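Local coordinates for surface glycan binding protein B (Bacteroides ovatus, PDB 6E57), which binds mixed-linkage beta-glucan as a surface glycan-binding protein, probably capturing the cereal polysaccharide at the cell surface of a gut symbiont, at residues G374-M379 against G385-I390; S348-V353 against M365-G370; L67-K72 against S92-N97; I200-A205 against Y210-V215. One frame throughout, in Å; residues are numbered along the deposited sequence.

Interaction 1 of 4, residues G374-M379 against G385-I390; sequences GLASEM and GEYTLI. With EDO (1,2-ethanediol), chain I.
Residues 374-379 meet Tyr-387 at the edge of its ring: Met-379 lies beside it and Ala-376 at its hydroxyl end, both near the ring plane. Met-379 SD sits 5.3 Å from the centroid of the Tyr-387 ring, 88° off the normal, an edge-on Met-aromatic contact. The extended methionine chain carries SD to the ring edge, and the bend at chi3 (73°) sets CE against it, both 4.1 Å from Tyr-387 CD2. The methionine and tyrosine side chains run antiparallel alongside one another. At the far end of the ring, Tyr-387 OH meets Ala-376 CB at 3.3 Å. These side chains close one margin of a beta-sandwich: strand 385-390 pairs with strand 349-356 in one layer, while segment 374-379, loop up to the start of strand 379-380, runs beside strand 364-369 of the facing layer, where Gln-366 NE2 bonds to Ala-376 O. A leucine at Tyr-387 would probably leave Ala-376 CB without the hydroxyl end it rests on and strip the methionine of its aromatic edge. Further along, Leu-389 forks against the loop, with CD1 3.9 Å from Ala-376 CB and CD2 4.0 Å from Leu-375 CB. Gly-374 N makes a weak 3.3 Å hydrogen bond to O2 of a 1,2-ethanediol, probably a crystallisation additive.

Interaction 2 of 4, residues S348-V353 against M365-G370; sequences STLKVV and MQLATG. With EDO (1,2-ethanediol), chain I.
Leu-367 is the central bump of this interface, and one methyl does its work: CD2 enters the hollow between Leu-350 and Val-352. It lies 4.1 Å from Leu-350 CD2, the two leucines crossing at a slant, and also 4.1 Å from Val-352 CG2, which it meets tip to tip. Val-352 spreads its two methyls over two partners. With CG1 anti to the backbone N (chi1 -179°), CG2 is left for Leu-367 while CG1 is met by Met-365 CE at 4.2 Å. The methionine runs straight through chi2 and turns at chi3 (-66°), so that its end methyl rests on the valine on the side away from Leu-350. Only methyl groups touch, and the backbones stay well apart: the axes of strands 349-353 and 365-369 come no closer than 10.3 Å and run at 136° to each other. Such a spacing, bridged by alternate residues of each strand, marks two facing layers of a beta-sandwich. Gln-366, the residue between Met-365 and Leu-367, takes no part in the cluster, and its NE2 makes a weak 3.4 Å bond to O1 of the 1,2-ethanediol. Just past the contact comes Tyr-371, part of the glycan pocket, whose backbone N bonds to Thr-369 OG1. Around the methyl cluster, Phe-405 and Cys-407 of strand 405-409 continue the hydrophobic core beside Leu-367; Tyr-387 and Leu-389 of strand 385-390 flank the same leucine; and Val-417 of strand 412-419 packs on Leu-350.

Interaction 3 of 4, residues L67-K72 against S92-N97; sequences LTVTPK and SDKEIN
Lys-94 starts with CG wedged between its own backbone N and carbonyl carbon (chi1 38°) and then folds at chi3 and chi4, which lays its end against Val-69. The methylene CE touches Val-69 CG2 at 3.7 Å, the lysine slanting across the valine. The aliphatic part of the chain thus serves as an apolar surface. Its charged NZ turns to polar groups, a weak hydrogen bond to Thr-75 OG1 and a long salt bridge to Asp-93 OD1 at 3.7 Å. The backbone of Lys-94 makes the second link. Its O accepts a 3.0 Å hydrogen bond from Leu-67 N, close to straight at 167°, and the same oxygen lies 3.5 Å from Leu-67 CB. This bond lies just outside the start of strand 95-98, next to the antiparallel pairing with strand 63-70 that Ile-96 and Ile-65 make, and the folded lysine extends the contact further along strand 63-70. Strand 63-70 is the middle of a three-stranded sheet, with 37-40 on its other side. Leu-67 and Val-69 face a second sheet, as in a beta-sandwich, packing on Trp-79 and Thr-75 of strand 75-81 and on Ile-109 and Val-111 of strand 103-113.

Interaction 4 of 4, residues I200-A205 against Y210-V215; sequences IVLQDA and YGADMV
Leu-202 and Tyr-210 form a hydrogen-bonded pair of an antiparallel beta hairpin, strand 196-203 with strand 209-217, and satisfy each other's backbone twice. Leu-202 N gives to Tyr-210 O at 2.8 Å and Tyr-210 N to Leu-202 O at 2.9 Å. Val-201 and Gly-211 follow as a non-hydrogen-bonded pair. Ile-200 then faces two residues: its O takes a weak 3.3 Å bond from Ala-212 N, while its N gives to Asp-213 O at 3.0 Å. The extra residue makes a beta bulge, and Asp-213 takes a positive phi (62°) there. Ala-212 O, turned out of the ladder, is bonded by Arg-143 NH1, which also holds Met-214 O; Asp-213 CB leaves its CA away from strand 196-203, and OD1 accepts from Thr-104 N, tying the bulge to strand 103-113. On one face of the hairpin, Ala-212 CB is flanked by Ile-200 CD1 at 3.6 Å and Leu-202 CG at 3.8 Å. Near the turn, the Tyr-210 hydroxyl donates to Asp-204, whose carboxylate also has a weak bond from Asn-208. A phenylalanine at Tyr-210 would probably leave Asp-204 with that weak amide bond and the ring free of its tie across the turn. The carboxylate and ring planes stand 72° apart, and Tyr-210 OH meets Asp-204 OD2 at 3.2 Å from above the carboxylate plane, 39° out of it.

Interactions 1 and 2 belong to the same sandwich, their centres about 6 Å apart; their strands are neighbours, bonded to each other through Tyr-387 O with Val-352 N and Met-379 N with Met-365 O. Interaction 2 is the buried middle and purely apolar; interaction 1 is a surface margin where a sulfur and an aromatic ring join the methyls. Interaction 3 lies about 58 Å from interaction 1, centre to centre, on the other side of the chain's centre. It is buried too, yet mixes one backbone bond with a lysine. Interaction 4, partly buried, is the only one of the four held by a run of several backbone bonds, pairing neighbouring strands where interaction 2 joins facing layers.

Interaction 1 of 4, residues G374-M379 against G385-I390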
loop_
_atom_site.group_PDB
_atom_site.type_symbol
_atom_site.label_atom_id
_atom_site.label_comp_id
_atom_site.label_asym_id
_atom_site.label_seq_id
_atom_site.Cartn_x
_atom_site.Cartn_y
_atom_site.Cartn_z
ATOM N N GLY A 374 7.747 -24.466 -20.209
ATOM C CA GLY A 374 7.862 -23.477 -19.145
ATOM C C GLY A 374 6.626 -23.443 -18.260
ATOM O O GLY A 374 5.498 -23.378 -18.755
ATOM N N LEU A 375 6.858 -23.505 -16.945
ATOM C CA LEU A 375 5.827 -23.352 -15.929
ATOM C C LEU A 375 5.633 -21.866 -15.617
ATOM O O LEU A 375 4.616 -21.472 -15.045
ATOM C CB LEU A 375 6.247 -24.127 -14.679
ATOM C CG LEU A 375 6.411 -25.630 -14.878
ATOM C CD1 LEU A 375 6.933 -26.290 -13.613
ATOM C CD2 LEU A 375 5.098 -26.260 -15.309
ATOM N N ALA A 376 6.632 -21.061 -15.992
ATOM C CA ALA A 376 6.592 -19.613 -15.910
ATOM C C ALA A 376 7.659 -19.036 -16.847
ATOM O O ALA A 376 8.389 -19.780 -17.505
ATOM C CB ALA A 376 6.806 -19.177 -14.483
ATOM N N SER A 377 7.746 -17.706 -16.894
ATOM C CA SER A 377 8.634 -17.015 -17.807
ATOM C C SER A 377 10.094 -17.348 -17.502
ATOM O O SER A 377 10.473 -17.559 -16.347
ATOM C CB SER A 377 8.441 -15.531 -17.746
ATOM O OG SER A 377 9.204 -14.901 -18.763
ATOM N N GLU A 378 10.889 -17.373 -18.573
ATOM C CA GLU A 378 12.341 -17.278 -18.527
ATOM C C GLU A 378 12.698 -15.972 -17.802
ATOM O O GLU A 378 12.083 -14.936 -18.060
ATOM C CB GLU A 378 12.857 -17.330 -19.968
ATOM C CG GLU A 378 14.363 -17.416 -20.121
ATOM C CD GLU A 378 14.832 -17.373 -21.571
ATOM O OE1 GLU A 378 14.004 -17.046 -22.456
ATOM O OE2 GLU A 378 16.021 -17.664 -21.821
ATOM N N MET A 379 13.659 -16.030 -16.872
ATOM C CA MET A 379 14.080 -14.846 -16.127
ATOM C C MET A 379 15.583 -14.614 -16.299
ATOM O O MET A 379 16.372 -15.532 -16.139
ATOM C CB MET A 379 13.786 -14.976 -14.632
ATOM C CG MET A 379 14.331 -13.806 -13.829
ATOM S SD MET A 379 14.111 -13.995 -12.053
ATOM C CE MET A 379 15.339 -15.248 -11.687
ATOM N N GLY A 385 19.176 -14.926 -5.549
ATOM C CA GLY A 385 17.795 -14.685 -5.168
ATOM C C GLY A 385 17.009 -15.959 -4.909
ATOM O O GLY A 385 17.557 -17.064 -4.873
ATOM N N GLU A 386 15.701 -15.770 -4.713
ATOM C CA GLU A 386 14.740 -16.827 -4.485
ATOM C C GLU A 386 13.611 -16.663 -5.506
ATOM O O GLU A 386 13.028 -15.593 -5.600
ATOM C CB GLU A 386 14.185 -16.750 -3.059
ATOM C CG GLU A 386 15.247 -16.539 -1.993
ATOM C CD GLU A 386 14.751 -16.602 -0.556
ATOM O OE1 GLU A 386 13.518 -16.699 -0.353
ATOM O OE2 GLU A 386 15.601 -16.556 0.362
ATOM N N TYR A 387 13.330 -17.726 -6.265
ATOM C CA TYR A 387 12.207 -17.769 -7.201
ATOM C C TYR A 387 11.052 -18.546 -6.557
ATOM O O TYR A 387 11.212 -19.722 -6.237
ATOM C CB TYR A 387 12.642 -18.424 -8.515
ATOM C CG TYR A 387 11.703 -18.197 -9.671
ATOM C CD1 TYR A 387 10.561 -18.961 -9.833
ATOM C CD2 TYR A 387 11.961 -17.210 -10.608
ATOM C CE1 TYR A 387 9.693 -18.746 -10.891
ATOM C CE2 TYR A 387 11.106 -16.985 -11.673
ATOM C CZ TYR A 387 9.965 -17.753 -11.816
ATOM O OH TYR A 387 9.131 -17.528 -12.874
ATOM N N THR A 388 9.902 -17.890 -6.360
ATOM C CA THR A 388 8.703 -18.568 -5.853
ATOM C C THR A 388 7.670 -18.695 -6.980
ATOM O O THR A 388 7.562 -17.832 -7.837
ATOM C CB THR A 388 8.121 -17.866 -4.618
ATOM O OG1 THR A 388 7.803 -16.521 -4.964
ATOM C CG2 THR A 388 9.065 -17.868 -3.435
ATOM N N LEU A 389 6.923 -19.802 -6.955
ATOM C CA LEU A 389 5.907 -20.119 -7.942
ATOM C C LEU A 389 4.837 -20.987 -7.278
ATOM O O LEU A 389 5.158 -21.992 -6.637
ATOM C CB LEU A 389 6.562 -20.863 -9.108
ATOM C CG LEU A 389 5.611 -21.346 -10.204
ATOM C CD1 LEU A 389 5.175 -20.192 -11.095
ATOM C CD2 LEU A 389 6.254 -22.449 -11.032
ATOM N N ILE A 390 3.573 -20.591 -7.446
ATOM C CA ILE A 390 2.439 -21.365 -6.970
ATOM C C ILE A 390 2.130 -22.443 -8.011
ATOM O O ILE A 390 1.870 -22.127 -9.171
ATOM C CB ILE A 390 1.227 -20.454 -6.684
ATOM C CG1 ILE A 390 1.543 -19.463 -5.561
ATOM C CG2 ILE A 390 -0.017 -21.276 -6.377
ATOM C CD1 ILE A 390 0.437 -18.480 -5.275
HETATM C C1 EDO I . 8.565 -20.691 -23.384
HETATM O O1 EDO I . 7.983 -19.897 -22.339
HETATM C C2 EDO I . 8.813 -22.114 -22.884
HETATM O O2 EDO I . 7.677 -22.952 -23.151
#

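Interaction 2 of 4, residues S348-V353 against M365-G370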
loop_
_atom_site.group_PDB
_atom_site.type_symbol
_atom_site.label_atom_id
_atom_site.label_comp_id
_atom_site.label_asym_id
_atom_site.label_seq_id
_atom_site.Cartn_x
_atom_site.Cartn_y
_atom_site.Cartn_z
ATOM N N SER A 348 0.126 -24.988 -3.440
ATOM C CA SER A 348 1.383 -24.959 -2.709
ATOM C C SER A 348 2.382 -24.057 -3.441
ATOM O O SER A 348 2.330 -23.933 -4.669
ATOM C CB SER A 348 1.931 -26.345 -2.536
ATOM O OG SER A 348 0.954 -27.197 -1.964
ATOM N N THR A 349 3.283 -23.445 -2.666
ATOM C CA THR A 349 4.295 -22.531 -3.179
ATOM C C THR A 349 5.648 -23.244 -3.234
ATOM O O THR A 349 6.202 -23.600 -2.194
ATOM C CB THR A 349 4.406 -21.274 -2.309
ATOM O OG1 THR A 349 3.096 -20.730 -2.154
ATOM C CG2 THR A 349 5.321 -20.227 -2.905
ATOM N N LEU A 350 6.159 -23.446 -4.456
ATOM C CA LEU A 350 7.511 -23.937 -4.671
ATOM C C LEU A 350 8.461 -22.736 -4.633
ATOM O O LEU A 350 8.110 -21.662 -5.122
ATOM C CB LEU A 350 7.585 -24.663 -6.019
ATOM C CG LEU A 350 8.866 -25.456 -6.271
ATOM C CD1 LEU A 350 8.868 -26.756 -5.486
ATOM C CD2 LEU A 350 9.042 -25.746 -7.751
ATOM N N LYS A 351 9.639 -22.935 -4.031
ATOM C CA LYS A 351 10.689 -21.922 -3.938
ATOM C C LYS A 351 12.010 -22.545 -4.396
ATOM O O LYS A 351 12.374 -23.611 -3.931
ATOM C CB LYS A 351 10.818 -21.405 -2.502
ATOM C CG LYS A 351 11.949 -20.409 -2.260
ATOM C CD LYS A 351 12.183 -20.084 -0.796
ATOM C CE LYS A 351 11.053 -19.288 -0.174
ATOM N NZ LYS A 351 11.290 -19.020 1.266
ATOM N N VAL A 352 12.710 -21.864 -5.308
ATOM C CA VAL A 352 14.040 -22.264 -5.753
ATOM C C VAL A 352 15.028 -21.162 -5.360
ATOM O O VAL A 352 14.933 -20.045 -5.877
ATOM C CB VAL A 352 14.079 -22.516 -7.272
ATOM C CG1 VAL A 352 15.461 -22.962 -7.727
ATOM C CG2 VAL A 352 13.022 -23.517 -7.707
ATOM N N VAL A 353 15.951 -21.483 -4.442
ATOM C CA VAL A 353 17.045 -20.587 -4.069
ATOM C C VAL A 353 18.201 -20.821 -5.048
ATOM O O VAL A 353 18.725 -21.929 -5.134
ATOM C CB VAL A 353 17.500 -20.794 -2.610
ATOM C CG1 VAL A 353 18.610 -19.825 -2.217
ATOM C CG2 VAL A 353 16.337 -20.696 -1.634
ATOM N N MET A 365 17.412 -18.302 -16.009
ATOM C CA MET A 365 16.789 -19.527 -15.497
ATOM C C MET A 365 15.311 -19.575 -15.906
ATOM O O MET A 365 14.700 -18.547 -16.198
ATOM C CB MET A 365 16.890 -19.618 -13.970
ATOM C CG MET A 365 15.938 -18.689 -13.231
ATOM S SD MET A 365 16.045 -18.851 -11.428
ATOM C CE MET A 365 15.441 -20.523 -11.200
ATOM N N GLN A 366 14.756 -20.792 -15.913
ATOM C CA GLN A 366 13.326 -21.028 -16.109
ATOM C C GLN A 366 12.946 -22.350 -15.430
ATOM O O GLN A 366 13.675 -23.338 -15.532
ATOM C CB GLN A 366 12.973 -21.055 -17.600
ATOM C CG GLN A 366 11.472 -21.085 -17.872
ATOM C CD GLN A 366 11.115 -21.240 -19.333
ATOM O OE1 GLN A 366 11.830 -21.872 -20.105
ATOM N NE2 GLN A 366 9.983 -20.675 -19.720
ATOM N N LEU A 367 11.811 -22.348 -14.725
ATOM C CA LEU A 367 11.207 -23.573 -14.205
ATOM C C LEU A 367 10.379 -24.203 -15.327
ATOM O O LEU A 367 9.601 -23.513 -15.979
ATOM C CB LEU A 367 10.330 -23.249 -12.992
ATOM C CG LEU A 367 11.057 -23.164 -11.653
ATOM C CD1 LEU A 367 12.107 -22.069 -11.668
ATOM C CD2 LEU A 367 10.065 -22.942 -10.521
ATOM N N ALA A 368 10.562 -25.509 -15.542
ATOM C CA ALA A 368 9.944 -26.196 -16.662
ATOM C C ALA A 368 9.659 -27.656 -16.308
ATOM O O ALA A 368 10.095 -28.159 -15.272
ATOM C CB ALA A 368 10.837 -26.101 -17.873
ATOM N N THR A 369 8.927 -28.318 -17.209
ATOM C CA THR A 369 8.676 -29.745 -17.143
ATOM C C THR A 369 9.873 -30.486 -17.744
ATOM O O THR A 369 10.818 -29.858 -18.234
ATOM C CB THR A 369 7.393 -30.118 -17.894
ATOM O OG1 THR A 369 7.649 -29.928 -19.286
ATOM C CG2 THR A 369 6.193 -29.303 -17.466
ATOM N N GLY A 370 9.801 -31.824 -17.726
ATOM C CA GLY A 370 10.800 -32.697 -18.338
ATOM C C GLY A 370 10.865 -32.543 -19.849
ATOM O O GLY A 370 11.871 -32.897 -20.451
HETATM C C1 EDO I . 8.565 -20.691 -23.384
HETATM O O1 EDO I . 7.983 -19.897 -22.339
HETATM C C2 EDO I . 8.813 -22.114 -22.884
HETATM O O2 EDO I . 7.677 -22.952 -23.151
#

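Interaction 3 of 4, residues L67-K72 against S92-N97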
loop_
_atom_site.group_PDB
_atom_site.type_symbol
_atom_site.label_atom_id
_atom_site.label_comp_id
_atom_site.label_asym_id
_atom_site.label_seq_id
_atom_site.Cartn_x
_atom_site.Cartn_y
_atom_site.Cartn_z
ATOM N N LEU A 67 -25.292 23.214 -9.956
ATOM C CA LEU A 67 -26.467 22.415 -9.592
ATOM C C LEU A 67 -27.731 23.051 -10.186
ATOM O O LEU A 67 -27.804 24.269 -10.329
ATOM C CB LEU A 67 -26.584 22.347 -8.065
ATOM C CG LEU A 67 -25.331 21.908 -7.308
ATOM C CD1 LEU A 67 -25.556 21.995 -5.809
ATOM C CD2 LEU A 67 -24.914 20.501 -7.703
ATOM N N THR A 68 -28.707 22.201 -10.534
ATOM C CA THR A 68 -30.121 22.584 -10.665
ATOM C C THR A 68 -30.911 21.806 -9.605
ATOM O O THR A 68 -30.778 20.584 -9.503
ATOM C CB THR A 68 -30.663 22.344 -12.082
ATOM O OG1 THR A 68 -30.235 21.054 -12.520
ATOM C CG2 THR A 68 -30.212 23.392 -13.076
ATOM N N VAL A 69 -31.716 22.531 -8.817
ATOM C CA VAL A 69 -32.303 22.001 -7.589
ATOM C C VAL A 69 -33.797 22.354 -7.529
ATOM O O VAL A 69 -34.217 23.408 -8.001
ATOM C CB VAL A 69 -31.550 22.532 -6.353
ATOM C CG1 VAL A 69 -32.045 21.889 -5.067
ATOM C CG2 VAL A 69 -30.046 22.357 -6.489
ATOM N N THR A 70 -34.581 21.442 -6.940
ATOM C CA THR A 70 -35.991 21.647 -6.595
ATOM C C THR A 70 -36.114 21.599 -5.073
ATOM O O THR A 70 -35.448 20.779 -4.442
ATOM C CB THR A 70 -36.878 20.589 -7.269
ATOM O OG1 THR A 70 -36.577 20.593 -8.665
ATOM C CG2 THR A 70 -38.361 20.818 -7.069
ATOM N N PRO A 71 -36.931 22.480 -4.473
ATOM C CA PRO A 71 -37.663 23.562 -5.120
ATOM C C PRO A 71 -36.782 24.770 -5.482
ATOM O O PRO A 71 -35.845 25.096 -4.749
ATOM C CB PRO A 71 -38.709 23.995 -4.082
ATOM C CG PRO A 71 -38.102 23.572 -2.772
ATOM C CD PRO A 71 -37.421 22.266 -3.107
ATOM N N LYS A 72 -37.133 25.434 -6.591
ATOM C CA LYS A 72 -36.336 26.497 -7.224
ATOM C C LYS A 72 -35.815 27.496 -6.180
ATOM O O LYS A 72 -34.599 27.639 -6.003
ATOM C CB LYS A 72 -37.175 27.246 -8.267
ATOM C CG LYS A 72 -37.483 26.482 -9.549
ATOM C CD LYS A 72 -38.420 27.233 -10.480
ATOM C CE LYS A 72 -38.986 26.374 -11.593
ATOM N NZ LYS A 72 -40.018 25.432 -11.099
ATOM N N SER A 92 -24.220 33.212 -6.819
ATOM C CA SER A 92 -25.154 32.119 -6.564
ATOM C C SER A 92 -24.545 31.157 -5.536
ATOM O O SER A 92 -23.325 31.011 -5.469
ATOM C CB SER A 92 -25.505 31.407 -7.847
ATOM O OG SER A 92 -26.465 30.388 -7.618
ATOM N N ASP A 93 -25.405 30.499 -4.750
ATOM C CA ASP A 93 -24.974 29.579 -3.697
ATOM C C ASP A 93 -24.984 28.128 -4.201
ATOM O O ASP A 93 -24.553 27.245 -3.476
ATOM C CB ASP A 93 -25.849 29.698 -2.447
ATOM C CG ASP A 93 -27.152 28.918 -2.522
ATOM O OD1 ASP A 93 -28.052 29.350 -3.270
ATOM O OD2 ASP A 93 -27.254 27.880 -1.836
ATOM N N LYS A 94 -25.472 27.885 -5.425
ATOM C CA LYS A 94 -25.595 26.519 -5.956
ATOM C C LYS A 94 -24.697 26.332 -7.189
ATOM O O LYS A 94 -24.916 25.422 -7.991
ATOM C CB LYS A 94 -27.064 26.181 -6.239
ATOM C CG LYS A 94 -27.917 27.314 -6.795
ATOM C CD LYS A 94 -29.280 26.861 -7.282
ATOM C CE LYS A 94 -30.065 26.072 -6.253
ATOM N NZ LYS A 94 -30.169 26.790 -4.958
ATOM N N GLU A 95 -23.672 27.182 -7.312
ATOM C CA GLU A 95 -22.534 26.951 -8.196
ATOM C C GLU A 95 -21.260 27.192 -7.382
ATOM O O GLU A 95 -21.085 28.269 -6.821
ATOM C CB GLU A 95 -22.591 27.869 -9.422
ATOM C CG GLU A 95 -21.471 27.627 -10.428
ATOM C CD GLU A 95 -21.376 28.620 -11.577
ATOM O OE1 GLU A 95 -21.839 29.770 -11.419
ATOM O OE2 GLU A 95 -20.824 28.244 -12.634
ATOM N N ILE A 96 -20.390 26.179 -7.308
ATOM C CA ILE A 96 -19.100 26.318 -6.641
ATOM C C ILE A 96 -18.045 26.687 -7.687
ATOM O O ILE A 96 -18.070 26.192 -8.814
ATOM C CB ILE A 96 -18.707 25.052 -5.853
ATOM C CG1 ILE A 96 -17.555 25.342 -4.885
ATOM C CG2 ILE A 96 -18.384 23.891 -6.783
ATOM C CD1 ILE A 96 -17.225 24.200 -3.951
ATOM N N ASN A 97 -17.144 27.584 -7.282
ATOM C CA ASN A 97 -15.940 27.936 -8.020
ATOM C C ASN A 97 -14.789 28.031 -7.012
ATOM O O ASN A 97 -14.752 28.962 -6.206
ATOM C CB ASN A 97 -16.106 29.242 -8.802
ATOM C CG ASN A 97 -14.811 29.721 -9.426
ATOM O OD1 ASN A 97 -14.065 28.934 -10.003
ATOM N ND2 ASN A 97 -14.527 31.006 -9.305
#

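Interaction 4 of 4, residues I200-A205 against Y210-V215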
loop_
_atom_site.group_PDB
_atom_site.type_symbol
_atom_site.label_atom_id
_atom_site.label_comp_id
_atom_site.label_asym_id
_atom_site.label_seq_id
_atom_site.Cartn_x
_atom_site.Cartn_y
_atom_site.Cartn_z
ATOM N N ILE A 200 -0.344 18.306 3.784
ATOM C CA ILE A 200 0.947 18.994 3.725
ATOM C C ILE A 200 1.023 19.821 2.438
ATOM O O ILE A 200 0.331 19.543 1.458
ATOM C CB ILE A 200 2.135 18.017 3.838
ATOM C CG1 ILE A 200 2.103 16.922 2.768
ATOM C CG2 ILE A 200 2.217 17.428 5.239
ATOM C CD1 ILE A 200 3.459 16.344 2.452
ATOM N N VAL A 201 1.892 20.836 2.473
ATOM C CA VAL A 201 2.101 21.771 1.381
ATOM C C VAL A 201 3.613 21.969 1.210
ATOM O O VAL A 201 4.328 22.145 2.196
ATOM C CB VAL A 201 1.371 23.101 1.660
ATOM C CG1 VAL A 201 1.770 24.195 0.680
ATOM C CG2 VAL A 201 -0.138 22.917 1.673
ATOM N N LEU A 202 4.078 21.924 -0.045
ATOM C CA LEU A 202 5.479 22.141 -0.403
ATOM C C LEU A 202 5.664 23.607 -0.804
ATOM O O LEU A 202 4.889 24.118 -1.603
ATOM C CB LEU A 202 5.852 21.221 -1.568
ATOM C CG LEU A 202 5.474 19.751 -1.406
ATOM C CD1 LEU A 202 5.850 18.963 -2.651
ATOM C CD2 LEU A 202 6.130 19.153 -0.170
ATOM N N GLN A 203 6.703 24.256 -0.265
ATOM C CA GLN A 203 6.951 25.686 -0.494
ATOM C C GLN A 203 8.286 25.882 -1.229
ATOM O O GLN A 203 9.281 25.243 -0.903
ATOM C CB GLN A 203 6.929 26.444 0.836
ATOM C CG GLN A 203 7.239 27.930 0.702
ATOM C CD GLN A 203 6.698 28.743 1.853
ATOM O OE1 GLN A 203 5.494 28.775 2.103
ATOM N NE2 GLN A 203 7.589 29.414 2.563
ATOM N N ASP A 204 8.273 26.793 -2.212
ATOM C CA ASP A 204 9.447 27.201 -3.002
ATOM C C ASP A 204 10.297 28.202 -2.213
ATOM O O ASP A 204 9.890 28.685 -1.155
ATOM C CB ASP A 204 9.030 27.871 -4.318
ATOM C CG ASP A 204 9.004 26.953 -5.526
ATOM O OD1 ASP A 204 9.610 25.864 -5.455
ATOM O OD2 ASP A 204 8.384 27.347 -6.534
ATOM N N ALA A 205 11.469 28.523 -2.772
ATOM C CA ALA A 205 12.317 29.620 -2.304
ATOM C C ALA A 205 11.696 30.968 -2.699
ATOM O O ALA A 205 11.924 31.978 -2.029
ATOM C CB ALA A 205 13.703 29.471 -2.876
ATOM N N TYR A 210 2.551 24.272 -3.242
ATOM C CA TYR A 210 2.051 23.147 -4.023
ATOM C C TYR A 210 1.541 22.062 -3.070
ATOM O O TYR A 210 2.123 21.844 -2.007
ATOM C CB TYR A 210 3.151 22.575 -4.918
ATOM C CG TYR A 210 3.861 23.588 -5.778
ATOM C CD1 TYR A 210 4.975 24.268 -5.309
ATOM C CD2 TYR A 210 3.423 23.869 -7.063
ATOM C CE1 TYR A 210 5.636 25.201 -6.092
ATOM C CE2 TYR A 210 4.074 24.797 -7.861
ATOM C CZ TYR A 210 5.184 25.465 -7.373
ATOM O OH TYR A 210 5.830 26.380 -8.152
ATOM N N GLY A 211 0.464 21.382 -3.474
ATOM C CA GLY A 211 -0.167 20.348 -2.662
ATOM C C GLY A 211 0.592 19.034 -2.737
ATOM O O GLY A 211 1.151 18.697 -3.784
ATOM N N ALA A 212 0.608 18.300 -1.615
ATOM C CA ALA A 212 1.297 17.012 -1.509
ATOM C C ALA A 212 0.486 16.013 -0.669
ATOM O O ALA A 212 1.056 15.096 -0.071
ATOM C CB ALA A 212 2.671 17.237 -0.929
ATOM N N ASP A 213 -0.843 16.188 -0.642
ATOM C CA ASP A 213 -1.786 15.217 -0.071
ATOM C C ASP A 213 -1.506 15.025 1.429
ATOM O O ASP A 213 -0.936 15.907 2.067
ATOM C CB ASP A 213 -1.789 13.931 -0.906
ATOM C CG ASP A 213 -2.961 13.852 -1.869
ATOM O OD1 ASP A 213 -4.098 14.123 -1.429
ATOM O OD2 ASP A 213 -2.728 13.530 -3.052
ATOM N N MET A 214 -1.938 13.881 1.982
ATOM C CA MET A 214 -2.096 13.670 3.425
ATOM C C MET A 214 -0.869 12.974 4.028
ATOM O O MET A 214 -0.198 12.176 3.372
ATOM C CB MET A 214 -3.327 12.803 3.706
ATOM C CG MET A 214 -4.613 13.394 3.176
ATOM S SD MET A 214 -4.903 15.070 3.791
ATOM C CE MET A 214 -5.069 14.758 5.548
ATOM N N VAL A 215 -0.616 13.292 5.304
ATOM C CA VAL A 215 0.332 12.604 6.173
ATOM C C VAL A 215 -0.423 12.209 7.446
ATOM O O VAL A 215 -1.314 12.930 7.879
ATOM C CB VAL A 215 1.551 13.499 6.479
ATOM C CG1 VAL A 215 2.218 13.144 7.798
ATOM C CG2 VAL A 215 2.570 13.469 5.349
#